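Local atomic coordinates of putative uncharacterized protein (Streptococcus suis, PDB entry 4XZ7), a protein that probably acts as a transglutaminase and is linked, as a virulence factor, to the resistance of Streptococcus suis to phagocytosis. Residues H199-S204 and F254-R259; A219-V224 and S332-D337. All coordinates share one frame; numbering follows the deposited sequence.

Interaction 1: residues H199-S204 and F254-R259; sequences HKLIES and FAVTER
L201 and T257 mark the closest approach of the two backbones, their CA atoms 8.1 Å apart. Residues 199-204 are a regular part of helix 188-205, whereas 255-259 form a short, weakly bonded helical turn. F254 O accepts from both E258 N and R259 N, and the second of these bonds is the wider pi-type turn.

At this backbone spacing the gap is bridged by one branch of one leucine. In L201 chi1 (-67°) sets CG anti to the carbonyl carbon, and an extended chi2 (175°) carries CD1 on toward the turn. There it meets two methyl groups that lie on the same side of it: L201 CD1 is 3.8 Å from V256 CG2 and 4.1 Å from T257 CG2. The leucine side chain meets V256 obliquely and T257 at about a right angle. V256 has a nearly eclipsed chi1 of -4°, so its methyl placement is less certain. The hydroxyl of T257 is engaged apart from this apolar touch, hydrogen-bonded to N194 of the same helix 188-205, while E258 forms a salt bridge with R190.

L201 and V256 both also touch T270 of helix 264-277, which places this small apolar contact in the helical part of the papain-like transglutaminase fold.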
loop_
_atom_site.group_PDB
_atom_site.type_symbol
_atom_site.label_atom_id
_atom_site.label_comp_id
_atom_site.label_asym_id
_atom_site.label_seq_id
_atom_site.Cartn_x
_atom_site.Cartn_y
_atom_site.Cartn_z
ATOM N N HIS B 199 -21.841 15.834 -12.700
ATOM C CA HIS B 199 -22.672 16.803 -13.411
ATOM C C HIS B 199 -22.544 16.597 -14.919
ATOM O O HIS B 199 -23.544 16.567 -15.644
ATOM C CB HIS B 199 -22.274 18.235 -13.033
ATOM C CG HIS B 199 -23.369 19.242 -13.211
ATOM N ND1 HIS B 199 -23.885 19.576 -14.445
ATOM C CD2 HIS B 199 -24.034 20.002 -12.307
ATOM C CE1 HIS B 199 -24.828 20.489 -14.295
ATOM N NE2 HIS B 199 -24.936 20.767 -13.009
ATOM N N LYS B 200 -21.314 16.436 -15.389
ATOM C CA LYS B 200 -21.087 16.199 -16.808
ATOM C C LYS B 200 -21.695 14.876 -17.266
ATOM O O LYS B 200 -22.219 14.794 -18.382
ATOM C CB LYS B 200 -19.594 16.235 -17.123
ATOM C CG LYS B 200 -19.068 17.645 -17.368
ATOM C CD LYS B 200 -17.546 17.690 -17.417
ATOM C CE LYS B 200 -17.059 19.118 -17.618
ATOM N NZ LYS B 200 -15.572 19.202 -17.579
ATOM N N LEU B 201 -21.635 13.838 -16.426
ATOM C CA LEU B 201 -22.321 12.590 -16.798
ATOM C C LEU B 201 -23.825 12.847 -16.937
ATOM O O LEU B 201 -24.470 12.301 -17.828
ATOM C CB LEU B 201 -22.069 11.467 -15.784
ATOM C CG LEU B 201 -20.648 10.920 -15.673
ATOM C CD1 LEU B 201 -20.555 9.898 -14.549
ATOM C CD2 LEU B 201 -20.217 10.297 -16.996
ATOM N N ILE B 202 -24.369 13.690 -16.061
ATOM C CA ILE B 202 -25.789 14.004 -16.068
ATOM C C ILE B 202 -26.164 14.733 -17.351
ATOM O O ILE B 202 -27.172 14.411 -17.987
ATOM C CB ILE B 202 -26.192 14.868 -14.856
ATOM C CG1 ILE B 202 -26.099 14.049 -13.576
ATOM C CG2 ILE B 202 -27.603 15.396 -15.024
ATOM C CD1 ILE B 202 -26.526 14.791 -12.340
ATOM N N GLU B 203 -25.340 15.708 -17.718
ATOM C CA GLU B 203 -25.504 16.439 -18.967
ATOM C C GLU B 203 -25.475 15.468 -20.140
ATOM O O GLU B 203 -26.373 15.465 -20.981
ATOM C CB GLU B 203 -24.409 17.504 -19.136
ATOM C CG GLU B 203 -24.521 18.697 -18.186
ATOM C CD GLU B 203 -23.251 19.556 -18.137
ATOM O OE1 GLU B 203 -22.426 19.497 -19.080
ATOM O OE2 GLU B 203 -23.074 20.290 -17.138
ATOM N N SER B 204 -24.445 14.633 -20.187
ATOM C CA SER B 204 -24.253 13.753 -21.334
ATOM C C SER B 204 -25.397 12.750 -21.454
ATOM O O SER B 204 -25.827 12.417 -22.558
ATOM C CB SER B 204 -22.916 13.042 -21.241
ATOM O OG SER B 204 -21.863 13.981 -21.268
ATOM N N PHE B 254 -14.598 7.567 -7.054
ATOM C CA PHE B 254 -13.848 7.988 -8.238
ATOM C C PHE B 254 -13.896 6.971 -9.372
ATOM O O PHE B 254 -13.384 7.218 -10.465
ATOM C CB PHE B 254 -12.397 8.245 -7.866
ATOM C CG PHE B 254 -12.231 9.273 -6.786
ATOM C CD1 PHE B 254 -12.692 10.577 -6.967
ATOM C CD2 PHE B 254 -11.613 8.948 -5.601
ATOM C CE1 PHE B 254 -12.533 11.521 -5.978
ATOM C CE2 PHE B 254 -11.449 9.900 -4.608
ATOM C CZ PHE B 254 -11.911 11.184 -4.799
ATOM N N ALA B 255 -14.507 5.827 -9.102
ATOM C CA ALA B 255 -14.430 4.702 -10.011
ATOM C C ALA B 255 -15.094 4.974 -11.376
ATOM O O ALA B 255 -14.474 4.758 -12.415
ATOM C CB ALA B 255 -15.039 3.480 -9.366
ATOM N N VAL B 256 -16.342 5.415 -11.414
ATOM C CA VAL B 256 -16.913 5.589 -12.751
ATOM C C VAL B 256 -16.553 6.960 -13.319
ATOM O O VAL B 256 -16.483 7.132 -14.533
ATOM C CB VAL B 256 -18.459 5.336 -12.797
ATOM C CG1 VAL B 256 -19.004 4.883 -11.461
ATOM C CG2 VAL B 256 -19.245 6.506 -13.426
ATOM N N THR B 257 -16.243 7.911 -12.446
ATOM C CA THR B 257 -16.007 9.279 -12.883
ATOM C C THR B 257 -14.589 9.507 -13.411
ATOM O O THR B 257 -14.419 9.995 -14.517
ATOM C CB THR B 257 -16.283 10.270 -11.748
ATOM O OG1 THR B 257 -15.753 9.757 -10.515
ATOM C CG2 THR B 257 -17.781 10.497 -11.608
ATOM N N GLU B 258 -13.583 9.167 -12.608
ATOM C CA GLU B 258 -12.180 9.305 -12.994
ATOM C C GLU B 258 -11.633 8.091 -13.729
ATOM O O GLU B 258 -10.993 8.199 -14.779
ATOM C CB GLU B 258 -11.314 9.551 -11.754
ATOM C CG GLU B 258 -11.701 10.820 -11.010
ATOM C CD GLU B 258 -10.745 11.154 -9.881
ATOM O OE1 GLU B 258 -9.815 10.364 -9.591
ATOM O OE2 GLU B 258 -10.934 12.220 -9.276
ATOM N N ARG B 259 -11.868 6.923 -13.151
ATOM C CA ARG B 259 -11.266 5.701 -13.663
ATOM C C ARG B 259 -12.026 5.154 -14.869
ATOM O O ARG B 259 -11.447 4.474 -15.718
ATOM C CB ARG B 259 -11.213 4.675 -12.539
ATOM C CG ARG B 259 -10.480 3.393 -12.826
ATOM C CD ARG B 259 -10.477 2.609 -11.545
ATOM N NE ARG B 259 -9.693 1.383 -11.614
ATOM C CZ ARG B 259 -10.216 0.166 -11.539
ATOM N NH1 ARG B 259 -11.530 0.024 -11.401
ATOM N NH2 ARG B 259 -9.430 -0.906 -11.582
#

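Interaction 2: residues A219-V224 and S332-D337; sequences AFVQYV and STIGED
V221 and I334 face each other, each with its CB directed toward the other segment, and they meet through single methyl groups: V221 CG1 lies 4.2 Å from I334 CG2. This pair is loose and purely apolar. With chi1 at 167° V221 sets CG1 anti to its backbone N, leaving CG1, rather than CG2, as the methyl nearer the loop, and the beta-branch methyl of I334 is what it meets.

Beside this pair Q222 reaches toward T333. Its CG is anti to the backbone N, and a bend at chi2 (65°) brings the amide nitrogen round toward T333. Q222 NE2 still stops 3.9 Å from T333 O, too far for a direct hydrogen bond. A water sits between NE2 and T333 OG1, 3.0 Å from OG1, but its 2.4 Å separation from Q222 NE2 is too short to be trusted, and the bridge is therefore doubtful.

The loop side has its own internal brace. S332 OG accepts from I334 N at 3.1 Å with an N-H...O angle of 157°, an ST turn, and also from E336 N at 3.1 Å. Two backbone amides thus converge on one hydroxyl oxygen and fix the bend that presents I334. G335, within that bend, has the positive phi that glycine readily adopts.

A second tie to helix 213-227 comes from E336, whose OE1 takes a salt bridge from R214 and a hydrogen bond with Y302. V221 also touches F275 of helix 264-277 and I309 of strand 305-309, while D337 is bonded to H307 and T308. The loop after strand 305-309 is thereby held between that strand and helix 213-227.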
loop_
_atom_site.group_PDB
_atom_site.type_symbol
_atom_site.label_atom_id
_atom_site.label_comp_id
_atom_site.label_asym_id
_atom_site.label_seq_id
_atom_site.Cartn_x
_atom_site.Cartn_y
_atom_site.Cartn_z
ATOM N N ALA B 219 -32.542 7.177 -18.301
ATOM C CA ALA B 219 -31.537 7.830 -19.129
ATOM C C ALA B 219 -30.151 7.848 -18.476
ATOM O O ALA B 219 -29.148 7.499 -19.116
ATOM C CB ALA B 219 -31.979 9.245 -19.448
ATOM N N PHE B 220 -30.080 8.259 -17.210
ATOM C CA PHE B 220 -28.763 8.334 -16.565
ATOM C C PHE B 220 -28.111 6.945 -16.404
ATOM O O PHE B 220 -26.939 6.740 -16.747
ATOM C CB PHE B 220 -28.849 9.020 -15.205
ATOM C CG PHE B 220 -27.510 9.191 -14.558
ATOM C CD1 PHE B 220 -26.655 10.196 -14.977
ATOM C CD2 PHE B 220 -27.086 8.321 -13.566
ATOM C CE1 PHE B 220 -25.409 10.344 -14.398
ATOM C CE2 PHE B 220 -25.848 8.455 -12.989
ATOM C CZ PHE B 220 -25.002 9.459 -13.402
ATOM N N VAL B 221 -28.889 6.012 -15.870
ATOM C CA VAL B 221 -28.459 4.642 -15.640
ATOM C C VAL B 221 -27.923 4.015 -16.924
ATOM O O VAL B 221 -26.825 3.442 -16.939
ATOM C CB VAL B 221 -29.625 3.795 -15.091
ATOM C CG1 VAL B 221 -29.299 2.314 -15.156
ATOM C CG2 VAL B 221 -29.941 4.204 -13.680
ATOM N N GLN B 222 -28.687 4.157 -18.006
ATOM C CA GLN B 222 -28.295 3.568 -19.281
ATOM C C GLN B 222 -27.037 4.232 -19.826
ATOM O O GLN B 222 -26.135 3.555 -20.340
ATOM C CB GLN B 222 -29.430 3.667 -20.304
ATOM C CG GLN B 222 -29.283 2.680 -21.461
ATOM C CD GLN B 222 -29.393 1.212 -21.020
ATOM O OE1 GLN B 222 -28.386 0.499 -20.929
ATOM N NE2 GLN B 222 -30.621 0.756 -20.765
ATOM N N TYR B 223 -26.959 5.553 -19.707
ATOM C CA TYR B 223 -25.751 6.235 -20.175
ATOM C C TYR B 223 -24.477 5.763 -19.465
ATOM O O TYR B 223 -23.453 5.435 -20.104
ATOM C CB TYR B 223 -25.869 7.743 -19.995
ATOM C CG TYR B 223 -24.646 8.456 -20.526
ATOM C CD1 TYR B 223 -23.575 8.768 -19.696
ATOM C CD2 TYR B 223 -24.557 8.792 -21.867
ATOM C CE1 TYR B 223 -22.458 9.391 -20.184
ATOM C CE2 TYR B 223 -23.454 9.428 -22.362
ATOM C CZ TYR B 223 -22.406 9.723 -21.519
ATOM O OH TYR B 223 -21.304 10.356 -22.021
ATOM N N VAL B 224 -24.526 5.763 -18.137
ATOM C CA VAL B 224 -23.352 5.363 -17.374
ATOM C C VAL B 224 -22.987 3.928 -17.717
ATOM O O VAL B 224 -21.823 3.636 -17.972
ATOM C CB VAL B 224 -23.568 5.498 -15.874
ATOM C CG1 VAL B 224 -22.454 4.760 -15.092
ATOM C CG2 VAL B 224 -23.607 6.959 -15.508
ATOM N N SER B 332 -40.245 -2.429 -17.690
ATOM C CA SER B 332 -39.082 -1.627 -17.349
ATOM C C SER B 332 -37.902 -2.106 -18.182
ATOM O O SER B 332 -37.772 -3.301 -18.445
ATOM C CB SER B 332 -38.753 -1.716 -15.851
ATOM O OG SER B 332 -37.471 -1.158 -15.572
ATOM N N THR B 333 -37.053 -1.175 -18.605
ATOM C CA THR B 333 -35.849 -1.528 -19.338
ATOM C C THR B 333 -34.607 -1.281 -18.494
ATOM O O THR B 333 -33.493 -1.304 -19.016
ATOM C CB THR B 333 -35.713 -0.739 -20.660
ATOM O OG1 THR B 333 -35.556 0.661 -20.385
ATOM C CG2 THR B 333 -36.926 -0.962 -21.573
ATOM N N ILE B 334 -34.796 -1.028 -17.199
ATOM C CA ILE B 334 -33.664 -0.968 -16.263
ATOM C C ILE B 334 -33.936 -1.788 -14.993
ATOM O O ILE B 334 -33.321 -1.560 -13.940
ATOM C CB ILE B 334 -33.285 0.493 -15.852
ATOM C CG1 ILE B 334 -34.380 1.145 -15.002
ATOM C CG2 ILE B 334 -32.934 1.338 -17.076
ATOM C CD1 ILE B 334 -35.515 1.686 -15.798
ATOM N N GLY B 335 -34.850 -2.749 -15.105
ATOM C CA GLY B 335 -35.094 -3.711 -14.040
ATOM C C GLY B 335 -35.629 -3.139 -12.735
ATOM O O GLY B 335 -35.433 -3.734 -11.677
ATOM N N GLU B 336 -36.300 -1.991 -12.817
ATOM C CA GLU B 336 -36.914 -1.335 -11.665
ATOM C C GLU B 336 -37.610 -2.326 -10.728
ATOM O O GLU B 336 -38.471 -3.107 -11.158
ATOM C CB GLU B 336 -37.908 -0.268 -12.152
ATOM C CG GLU B 336 -38.896 0.242 -11.109
ATOM C CD GLU B 336 -39.798 1.368 -11.636
ATOM O OE1 GLU B 336 -39.344 2.188 -12.469
ATOM O OE2 GLU B 336 -40.964 1.437 -11.207
ATOM N N ASP B 337 -37.191 -2.310 -9.463
ATOM C CA ASP B 337 -37.844 -3.049 -8.383
ATOM C C ASP B 337 -37.891 -4.544 -8.586
ATOM O O ASP B 337 -38.908 -5.177 -8.304
ATOM C CB ASP B 337 -39.271 -2.543 -8.187
ATOM C CG ASP B 337 -39.306 -1.169 -7.599
ATOM O OD1 ASP B 337 -38.384 -0.861 -6.821
ATOM O OD2 ASP B 337 -40.241 -0.403 -7.904
HETATM O O HOH W 1 -32.841 1.674 -21.036
#

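The centres of interactions 1 and 2 lie about 16 Å apart on the same side of the chain's centre. Their segments alternate along the chain: 199-204, 219-224, 254-259, then 332-337. The two first segments belong to consecutive helices, 188-205 and 213-227, which pack directly: L201 CB is 3.8 Å from F220 CE1, and L201 CD2 is 4.0 Å from Y223 CE1. L201 thus touches both the 254-259 turn and helix 213-227, whose V221 and Q222 meet the 332-337 loop. Helix 264-277 borders both contacts; interaction 1 stays within the helices, while interaction 2 joins helix 213-227 to the loop between strands 305-309 and 340-343 of the five-stranded sheet.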